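PDB 3ZVS: archaemetzincin from Archaeoglobus fulgidus, which is probably a zinc-dependent metalloprotease of the M54 family, with one catalytic and one apparently structural zinc ion and a natural substrate that remains unknown. Local coordinates for residues Ser52-Ile55 with Leu56-Pro60; Ile73-Lys76 with Gly77-Phe80; Asp103-Leu106 with Tyr107-Arg110; Asn11-Thr14 with Val15-Leu18. All blocks are in the same frame, centred on the assembly; numbering follows the deposited sequence. Where two conformers were deposited one is given.

Interaction 1: residues Ser52-Ile55 with Leu56-Pro60; sequences STCI and LRMLP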
loop_
_atom_site.group_PDB
_atom_site.type_symbol
_atom_site.label_atom_id
_atom_site.label_comp_id
_atom_site.label_asym_id
_atom_site.label_seq_id
_atom_site.Cartn_x
_atom_site.Cartn_y
_atom_site.Cartn_z
ATOM N N SER A 52 4.917 10.713 2.078
ATOM C CA SER A 52 5.050 9.290 2.277
ATOM C C SER A 52 6.360 8.824 2.870
ATOM O O SER A 52 6.394 7.862 3.664
ATOM C CB SER A 52 4.817 8.579 0.919
ATOM O OG SER A 52 5.774 8.959 -0.060
ATOM N N THR A 53 7.454 9.526 2.516
ATOM C CA THR A 53 8.779 9.174 3.005
ATOM C C THR A 53 8.859 9.409 4.515
ATOM O O THR A 53 9.407 8.611 5.256
ATOM C CB THR A 53 9.838 9.996 2.279
ATOM O OG1 THR A 53 9.543 10.002 0.878
ATOM C CG2 THR A 53 11.234 9.424 2.505
ATOM N N CYS A 54 8.282 10.524 4.932
ATOM C CA CYS A 54 8.127 10.860 6.335
ATOM C C CYS A 54 7.364 9.741 7.066
ATOM O O CYS A 54 7.811 9.265 8.115
ATOM C CB CYS A 54 7.431 12.220 6.428
ATOM S SG CYS A 54 7.247 12.928 8.075
ATOM N N ILE A 55 6.213 9.330 6.527
ATOM C CA ILE A 55 5.410 8.287 7.157
ATOM C C ILE A 55 6.209 7.000 7.294
ATOM O O ILE A 55 6.222 6.378 8.352
ATOM C CB ILE A 55 4.136 8.024 6.365
ATOM C CG1 ILE A 55 3.221 9.258 6.424
ATOM C CG2 ILE A 55 3.422 6.797 6.894
ATOM C CD1 ILE A 55 2.072 9.186 5.447
ATOM N N LEU A 56 6.897 6.604 6.245
ATOM C CA LEU A 56 7.717 5.387 6.314
ATOM C C LEU A 56 8.706 5.396 7.472
ATOM O O LEU A 56 8.890 4.416 8.165
ATOM C CB LEU A 56 8.545 5.186 5.042
ATOM C CG LEU A 56 7.893 4.654 3.806
ATOM C CD1 LEU A 56 8.930 4.442 2.717
ATOM C CD2 LEU A 56 7.200 3.341 4.117
ATOM N N ARG A 57 9.381 6.537 7.655
ATOM C CA ARG A 57 10.410 6.651 8.683
ATOM C C ARG A 57 9.864 6.386 10.060
ATOM O O ARG A 57 10.581 5.951 10.952
ATOM C CB ARG A 57 11.017 8.066 8.672
ATOM C CG ARG A 57 12.288 8.189 7.878
ATOM C CD ARG A 57 13.067 9.474 8.259
ATOM N NE ARG A 57 12.214 10.656 8.258
ATOM C CZ ARG A 57 11.905 11.340 7.157
ATOM N NH1 ARG A 57 12.341 10.947 5.978
ATOM N NH2 ARG A 57 11.112 12.375 7.270
ATOM N N MET A 58 8.580 6.674 10.274
ATOM C CA MET A 58 7.975 6.590 11.593
ATOM C C MET A 58 7.400 5.180 11.890
ATOM O O MET A 58 7.063 4.837 13.035
ATOM C CB MET A 58 6.945 7.730 11.711
ATOM C CG MET A 58 7.600 9.156 11.677
ATOM S SD MET A 58 6.533 10.677 11.679
ATOM C CE MET A 58 5.985 10.681 13.366
ATOM N N LEU A 59 7.330 4.330 10.867
ATOM C CA LEU A 59 6.871 2.973 11.060
ATOM C C LEU A 59 7.979 2.147 11.700
ATOM O O LEU A 59 9.159 2.435 11.493
ATOM C CB LEU A 59 6.478 2.374 9.700
ATOM C CG LEU A 59 5.205 2.957 9.090
ATOM C CD1 LEU A 59 5.011 2.437 7.668
ATOM C CD2 LEU A 59 3.973 2.650 9.945
ATOM N N PRO A 60 7.612 1.105 12.452
ATOM C CA PRO A 60 8.666 0.242 12.982
ATOM C C PRO A 60 9.301 -0.544 11.850
ATOM O O PRO A 60 8.571 -0.977 10.952
ATOM C CB PRO A 60 7.909 -0.696 13.929
ATOM C CG PRO A 60 6.521 -0.728 13.427
ATOM C CD PRO A 60 6.266 0.626 12.822
#
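This is a local, turn-to-turn contact along the short helix 52-58, which follows directly on strand 49-51. Leu56 N donates to Ser52 O at 2.9 Å and Arg57 N to Thr53 O at 3.2 Å, both regular i to i+4 bonds. The bonding then passes to an i to i+3 step: Met58 N donates to Ile55 O at 3.1 Å, approaching from above that carbonyl plane, while its bond to Cys54 O is weak. Ile55 O takes a second, weak bond from Leu59 N.

On the outer side the Arg57 chain bends at chi3 (-49°) and folds back over the first turn. Its guanidinium lies with one face over Thr53 O and Cys54 CA, NH2 3.5 Å from that CA, and NH1 reaches Thr53 CG2 at 4.0 Å. The buried side is apolar: Ile55 and Leu56 both pack on Val93 of strand 91-95. Ser52 OG and Thr53 OG1 each hydrogen-bond Glu84, fastening the first turn to strand 83-85. The arrangement is that of a short helix set directly after a strand, here tied by the Cys54 disulfide to Cys42 in the chain before it.

Interaction 2: residues Ile73-Lys76 with Gly77-Phe80; sequences IYAK and GMNF
Tyr74 and Phe80 both carry CG between the backbone N and the carbonyl carbon, at chi1 80° and 71°, and they face each other through their backbones, CA to CA at 4.1 Å. Between them the chain reverses through a type II beta turn from Ala75 to Met78, in the loop between strands 73-74 and 83-85. Gly77 takes the third place of that turn with a positive phi of 81°, a backbone shape that favours glycine.

The turn is closed by Met78 N donating to Ala75 O at 2.9 Å, the donor tilted moderately from the carbonyl plane. Met78 CB and CG pass beside the same oxygen, CB 3.4 Å from Ala75 O, before bends at chi2 and chi3 lead the end of the chain away. The Met78 side chain comes within about 4 Å of the bound malonate, so this exposed turn borders the ligand. Further down, Tyr74 CB lies over the returning chain, 3.8 Å from Met78 O and close to Asn79 O.

Neighbours fix both arms. Arg47 makes a cation-pi contact with the Tyr74 ring and hydrogen-bonds Met78 O, while Gln49 NE2 binds Asn79 O; Tyr74 OH reaches Asn44, and the Phe80 ring meets that of Phe82 edge-to-face. Backbone bonds to Tyr50 and Ser52 keep Tyr74 as an edge of the small three-stranded sheet. At the open end of the reversal Phe80 CA makes a bent CA-H...O contact with Ile73 O, 3.3 Å away, and Phe80 CB touches the same oxygen.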
loop_
_atom_site.group_PDB
_atom_site.type_symbol
_atom_site.label_atom_id
_atom_site.label_comp_id
_atom_site.label_asym_id
_atom_site.label_seq_id
_atom_site.Cartn_x
_atom_site.Cartn_y
_atom_site.Cartn_z
ATOM N N ILE A 73 -1.318 11.207 -0.030
ATOM C CA ILE A 73 0.119 11.289 0.142
ATOM C C ILE A 73 0.863 11.605 -1.152
ATOM O O ILE A 73 0.371 11.411 -2.255
ATOM C CB ILE A 73 0.697 9.989 0.766
ATOM C CG1 ILE A 73 0.461 8.772 -0.146
ATOM C CG2 ILE A 73 0.032 9.720 2.150
ATOM C CD1 ILE A 73 1.048 7.478 0.363
ATOM N N TYR A 74 2.055 12.153 -0.970
ATOM C CA TYR A 74 2.958 12.465 -2.076
ATOM C C TYR A 74 4.389 12.152 -1.639
ATOM O O TYR A 74 4.658 11.914 -0.490
ATOM C CB TYR A 74 2.852 13.965 -2.448
ATOM C CG TYR A 74 3.646 14.844 -1.494
ATOM C CD1 TYR A 74 3.169 15.138 -0.230
ATOM C CD2 TYR A 74 4.878 15.365 -1.854
ATOM C CE1 TYR A 74 3.902 15.915 0.674
ATOM C CE2 TYR A 74 5.614 16.117 -0.968
ATOM C CZ TYR A 74 5.123 16.388 0.286
ATOM O OH TYR A 74 5.844 17.132 1.198
ATOM N N ALA A 75 5.301 12.087 -2.611
ATOM C CA ALA A 75 6.733 11.989 -2.340
ATOM C C ALA A 75 7.414 13.014 -3.244
ATOM O O ALA A 75 6.799 13.572 -4.148
ATOM C CB ALA A 75 7.233 10.635 -2.629
ATOM N N LYS A 76 8.665 13.306 -2.945
ATOM C CA LYS A 76 9.376 14.330 -3.687
ATOM C C LYS A 76 9.211 14.163 -5.193
ATOM O O LYS A 76 9.369 13.072 -5.728
ATOM C CB LYS A 76 10.851 14.255 -3.366
ATOM C CG LYS A 76 11.677 15.231 -4.189
ATOM C CD LYS A 76 13.114 15.330 -3.671
ATOM C CE LYS A 76 13.649 13.970 -3.248
ATOM N NZ LYS A 76 13.975 13.103 -4.396
ATOM N N GLY A 77 8.867 15.262 -5.841
ATOM C CA GLY A 77 8.756 15.320 -7.283
ATOM C C GLY A 77 7.457 14.783 -7.839
ATOM O O GLY A 77 7.234 14.845 -9.046
ATOM N N MET A 78 6.589 14.271 -6.969
ATOM C CA MET A 78 5.341 13.647 -7.424
ATOM C C MET A 78 4.117 14.460 -7.014
ATOM O O MET A 78 4.078 14.941 -5.896
ATOM C CB MET A 78 5.215 12.238 -6.835
ATOM C CG MET A 78 6.440 11.367 -6.957
ATOM S SD MET A 78 6.637 10.887 -8.683
ATOM C CE MET A 78 5.536 9.511 -8.737
ATOM N N ASN A 79 3.120 14.592 -7.881
ATOM C CA ASN A 79 1.898 15.270 -7.493
ATOM C C ASN A 79 1.168 14.489 -6.375
ATOM O O ASN A 79 0.630 15.082 -5.422
ATOM C CB ASN A 79 0.983 15.534 -8.694
ATOM C CG ASN A 79 0.659 14.279 -9.513
ATOM O OD1 ASN A 79 1.397 13.293 -9.517
ATOM N ND2 ASN A 79 -0.467 14.326 -10.210
ATOM N N PHE A 80 1.134 13.162 -6.507
ATOM C CA PHE A 80 0.686 12.220 -5.467
ATOM C C PHE A 80 1.413 10.925 -5.737
ATOM O O PHE A 80 1.995 10.744 -6.802
ATOM C CB PHE A 80 -0.836 12.014 -5.468
ATOM C CG PHE A 80 -1.346 11.217 -6.646
ATOM C CD1 PHE A 80 -1.425 9.835 -6.577
ATOM C CD2 PHE A 80 -1.742 11.866 -7.803
ATOM C CE1 PHE A 80 -1.900 9.103 -7.665
ATOM C CE2 PHE A 80 -2.198 11.146 -8.910
ATOM C CZ PHE A 80 -2.279 9.768 -8.836
#

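Interaction 3: residues Asp103-Leu106 with Tyr107-Arg110; sequences DSEL and YRER
Leu106 and Arg110 make the close-packed side of the first two turns of helix 104-122. Leu106 turns CD2 over one face of the Arg110 guanidinium, 3.7 Å from NH2, its CG standing opposite the backbone N (chi1 -179°). The arginine chain is extended from CG to NE, and its CG passes 3.3 Å from Leu106 O, the oxygen that accepts from Arg110 N. Its charged end is gripped from outside the turn: NH2 forms a salt bridge with Asp144 of helix 140-145 and NH1 bonds Leu99 O, so the flat group is held on its polar rim while the leucine methyl lies against its face. Tyr107 packs on Val96, Leu99 and Thr101.

The solvent side is looser. Glu105 and Arg108 run alongside one another with carboxylate and guanidinium planes 2° apart, yet Glu105 OE1 stays 5.1 Å from Arg108 NE, so any attraction is probably weak; Arg108 NH2 makes a weak bond to Ser21 OG. Glu109 OE1 meets the Leu106 CD1 methyl at 3.6 Å. Four i to i+4 backbone bonds start at Asp103 O, and Asp103 OD1 accepts from Leu106 N at 2.9 Å: an N-capped helix start, opening the helix that carries HExxH.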
loop_
_atom_site.group_PDB
_atom_site.type_symbol
_atom_site.label_atom_id
_atom_site.label_comp_id
_atom_site.label_asym_id
_atom_site.label_seq_id
_atom_site.Cartn_x
_atom_site.Cartn_y
_atom_site.Cartn_z
ATOM N N ASP A 103 -18.552 2.496 -6.500
ATOM C CA ASP A 103 -18.786 1.073 -6.416
ATOM C C ASP A 103 -17.909 0.519 -5.316
ATOM O O ASP A 103 -16.672 0.514 -5.414
ATOM C CB ASP A 103 -18.514 0.344 -7.771
ATOM C CG ASP A 103 -18.919 -1.086 -7.740
ATOM O OD1 ASP A 103 -18.226 -1.877 -7.098
ATOM O OD2 ASP A 103 -19.968 -1.448 -8.358
ATOM N N SER A 104 -18.540 0.041 -4.248
ATOM C CA SER A 104 -17.806 -0.469 -3.103
ATOM C C SER A 104 -16.910 -1.621 -3.475
ATOM O O SER A 104 -15.833 -1.782 -2.917
ATOM C CB SER A 104 -18.772 -0.935 -2.023
ATOM O OG SER A 104 -19.666 0.107 -1.694
ATOM N N GLU A 105 -17.373 -2.480 -4.387
ATOM C CA GLU A 105 -16.610 -3.647 -4.731
ATOM C C GLU A 105 -15.354 -3.253 -5.532
ATOM O O GLU A 105 -14.307 -3.834 -5.351
ATOM C CB GLU A 105 -17.487 -4.672 -5.483
ATOM C CG GLU A 105 -16.784 -5.969 -5.800
ATOM C CD GLU A 105 -16.376 -6.792 -4.617
ATOM O OE1 GLU A 105 -16.885 -6.557 -3.497
ATOM O OE2 GLU A 105 -15.547 -7.721 -4.829
ATOM N N LEU A 106 -15.476 -2.251 -6.389
ATOM C CA LEU A 106 -14.328 -1.770 -7.142
ATOM C C LEU A 106 -13.331 -1.127 -6.187
ATOM O O LEU A 106 -12.130 -1.327 -6.320
ATOM C CB LEU A 106 -14.771 -0.783 -8.213
ATOM C CG LEU A 106 -13.683 -0.188 -9.115
ATOM C CD1 LEU A 106 -13.004 -1.304 -9.893
ATOM C CD2 LEU A 106 -14.231 0.867 -10.044
ATOM N N TYR A 107 -13.836 -0.367 -5.215
ATOM C CA TYR A 107 -12.946 0.245 -4.227
ATOM C C TYR A 107 -12.171 -0.832 -3.505
ATOM O O TYR A 107 -10.944 -0.762 -3.358
ATOM C CB TYR A 107 -13.762 1.035 -3.230
ATOM C CG TYR A 107 -12.916 1.741 -2.183
ATOM C CD1 TYR A 107 -12.071 2.786 -2.530
ATOM C CD2 TYR A 107 -13.005 1.384 -0.847
ATOM C CE1 TYR A 107 -11.333 3.428 -1.542
ATOM C CE2 TYR A 107 -12.269 2.051 0.139
ATOM C CZ TYR A 107 -11.442 3.064 -0.240
ATOM O OH TYR A 107 -10.698 3.770 0.718
ATOM N N ARG A 108 -12.867 -1.880 -3.068
ATOM C CA ARG A 108 -12.226 -2.964 -2.367
ATOM C C ARG A 108 -11.124 -3.599 -3.226
ATOM O O ARG A 108 -10.035 -3.880 -2.761
ATOM C CB ARG A 108 -13.270 -4.014 -1.986
ATOM C CG ARG A 108 -12.726 -5.075 -1.120
ATOM C CD ARG A 108 -13.674 -6.260 -1.014
ATOM N NE ARG A 108 -13.259 -7.122 0.081
ATOM C CZ ARG A 108 -12.352 -8.079 -0.036
ATOM N NH1 ARG A 108 -11.786 -8.324 -1.215
ATOM N NH2 ARG A 108 -12.022 -8.797 1.043
ATOM N N GLU A 109 -11.438 -3.854 -4.488
ATOM C CA GLU A 109 -10.490 -4.479 -5.384
ATOM C C GLU A 109 -9.239 -3.603 -5.548
ATOM O O GLU A 109 -8.103 -4.095 -5.529
ATOM C CB GLU A 109 -11.178 -4.686 -6.724
ATOM C CG GLU A 109 -10.306 -5.354 -7.713
ATOM C CD GLU A 109 -10.977 -5.561 -9.058
ATOM O OE1 GLU A 109 -11.511 -4.595 -9.632
ATOM O OE2 GLU A 109 -10.891 -6.699 -9.565
ATOM N N ARG A 110 -9.442 -2.300 -5.672
ATOM C CA ARG A 110 -8.321 -1.373 -5.800
ATOM C C ARG A 110 -7.462 -1.377 -4.535
ATOM O O ARG A 110 -6.235 -1.352 -4.610
ATOM C CB ARG A 110 -8.834 0.035 -5.997
ATOM C CG ARG A 110 -9.459 0.272 -7.368
ATOM C CD ARG A 110 -10.107 1.620 -7.431
ATOM N NE ARG A 110 -10.567 1.933 -8.779
ATOM C CZ ARG A 110 -11.074 3.106 -9.137
ATOM N NH1 ARG A 110 -11.251 4.072 -8.252
ATOM N NH2 ARG A 110 -11.433 3.309 -10.391
#

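Interaction 4: residues Asn11-Thr14 with Val15-Leu18; sequences NSHT and VEVL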
loop_
_atom_site.group_PDB
_atom_site.type_symbol
_atom_site.label_atom_id
_atom_site.label_comp_id
_atom_site.label_asym_id
_atom_site.label_seq_id
_atom_site.Cartn_x
_atom_site.Cartn_y
_atom_site.Cartn_z
ATOM N N ASN A 11 -10.248 4.115 7.609
ATOM C CA ASN A 11 -11.459 3.364 7.976
ATOM C C ASN A 11 -11.111 1.950 8.464
ATOM O O ASN A 11 -10.353 1.202 7.811
ATOM C CB ASN A 11 -12.332 3.266 6.739
ATOM C CG ASN A 11 -13.690 2.649 7.006
ATOM O OD1 ASN A 11 -14.009 2.211 8.115
ATOM N ND2 ASN A 11 -14.500 2.613 5.984
ATOM N N SER A 12 -11.623 1.582 9.637
ATOM C CA SER A 12 -11.350 0.261 10.207
ATOM C C SER A 12 -11.816 -0.871 9.306
ATOM O O SER A 12 -11.209 -1.954 9.288
ATOM C CB SER A 12 -12.010 0.136 11.598
ATOM O OG SER A 12 -13.407 0.259 11.511
ATOM N N HIS A 13 -12.865 -0.612 8.539
ATOM C CA HIS A 13 -13.431 -1.629 7.643
ATOM C C HIS A 13 -12.410 -1.922 6.534
ATOM O O HIS A 13 -12.245 -3.088 6.112
ATOM C CB HIS A 13 -14.787 -1.177 7.060
ATOM C CG HIS A 13 -15.862 -1.011 8.095
ATOM N ND1 HIS A 13 -16.437 -2.084 8.743
ATOM C CD2 HIS A 13 -16.463 0.094 8.594
ATOM C CE1 HIS A 13 -17.333 -1.647 9.607
ATOM N NE2 HIS A 13 -17.374 -0.328 9.534
ATOM N N THR A 14 -11.692 -0.894 6.089
ATOM C CA THR A 14 -10.700 -1.065 5.012
ATOM C C THR A 14 -9.505 -1.880 5.493
ATOM O O THR A 14 -8.938 -2.724 4.776
ATOM C CB THR A 14 -10.268 0.301 4.511
ATOM O OG1 THR A 14 -11.436 1.012 4.085
ATOM C CG2 THR A 14 -9.290 0.191 3.337
ATOM N N VAL A 15 -9.146 -1.662 6.753
ATOM C CA VAL A 15 -8.138 -2.472 7.359
ATOM C C VAL A 15 -8.569 -3.942 7.402
ATOM O O VAL A 15 -7.744 -4.838 7.139
ATOM C CB VAL A 15 -7.814 -1.955 8.792
ATOM C CG1 VAL A 15 -6.879 -2.933 9.525
ATOM C CG2 VAL A 15 -7.214 -0.550 8.712
ATOM N N GLU A 16 -9.828 -4.189 7.761
ATOM C CA GLU A 16 -10.380 -5.536 7.785
ATOM C C GLU A 16 -10.297 -6.192 6.409
ATOM O O GLU A 16 -9.995 -7.375 6.322
ATOM C CB GLU A 16 -11.846 -5.511 8.234
ATOM C CG GLU A 16 -12.059 -5.231 9.712
ATOM C CD GLU A 16 -13.545 -4.957 10.094
ATOM O OE1 GLU A 16 -14.451 -4.904 9.219
ATOM O OE2 GLU A 16 -13.796 -4.786 11.305
ATOM N N VAL A 17 -10.543 -5.441 5.338
ATOM C CA VAL A 17 -10.369 -5.971 3.981
ATOM C C VAL A 17 -8.992 -6.554 3.808
ATOM O O VAL A 17 -8.823 -7.681 3.285
ATOM C CB VAL A 17 -10.578 -4.869 2.914
ATOM C CG1 VAL A 17 -10.056 -5.305 1.529
ATOM C CG2 VAL A 17 -12.048 -4.443 2.871
ATOM N N LEU A 18 -7.975 -5.806 4.223
ATOM C CA LEU A 18 -6.627 -6.285 4.066
ATOM C C LEU A 18 -6.332 -7.447 4.978
ATOM O O LEU A 18 -5.681 -8.413 4.565
ATOM C CB LEU A 18 -5.636 -5.123 4.305
ATOM C CG LEU A 18 -5.757 -4.067 3.223
ATOM C CD1 LEU A 18 -4.777 -2.919 3.537
ATOM C CD2 LEU A 18 -5.475 -4.613 1.842
HETATM O O HOH W 1 -14.515 -2.069 11.652
#
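Water 1 links Ser12 OG, 2.6 Å away, to Glu16 OE2, to which it donates at 2.8 Å. These two bonds bridge positions 12 and 16 on the exposed side of helix 12-26, and the water lies over one face of the His13 imidazole, offset toward the rim. The other carboxylate oxygen, Glu16 OE1, receives a weak bond from His13 ND1 at 3.5 Å. Histidine and glutamate run side by side, pointing the same way, but ring and carboxylate planes are nearly perpendicular, 85° apart. Glu16 gets there with CG beside its backbone N (chi1 -73°) and an extended chain, which lays CG 3.4 Å from Ser12 O. With one sound and one weak bond, the carboxylate would be partly restrained in its rotation; if the imidazole is protonated, the negative charge would probably strengthen the weak link.

At the helix start Asn11 is the N-cap. Its OD1 accepts from His13 N at 3.1 Å, the donor standing well above the side-chain carbonyl plane, and its backbone oxygen takes Val15 N. The regular bonds then continue, with Glu16 N on Ser12 O and Val17 N on His13 O. Val17 CB rests against the backbone at 3.3 Å from Thr14 O, which accepts from Leu18 N. Helix 12-26 is the crossover of the beta-alpha-beta unit 2-7, 12-26, 29-32: Val15 and Leu18 pack it on Ile5 of strand 2-7, while Thr14, Val17 and Leu18 meet Val111, Val112 and Ala115 of helix 104-122.

Overall arrangement
All four contacts are local, three within helices and one around a turn. Interactions 3 and 4 are N-capped helix starts, and they touch: Arg108 CG packs on Val17 CG1 at 3.8 Å, joining helices 104-122 and 12-26. Interactions 1 and 2 meet too, where Ser52 N probably donates to Tyr74 O at 2.8 Å and Ile55 CD1 packs on Ile73 CG2, tying helix 52-58 to strand 73-74. Interactions 1 and 4 are partly buried, with apolar residues on the sheet side; 2 and 3 lie at the surface. Interaction 2 alone borders the malonate, whereas interaction 3 carries most charge and interaction 4 a water bridge.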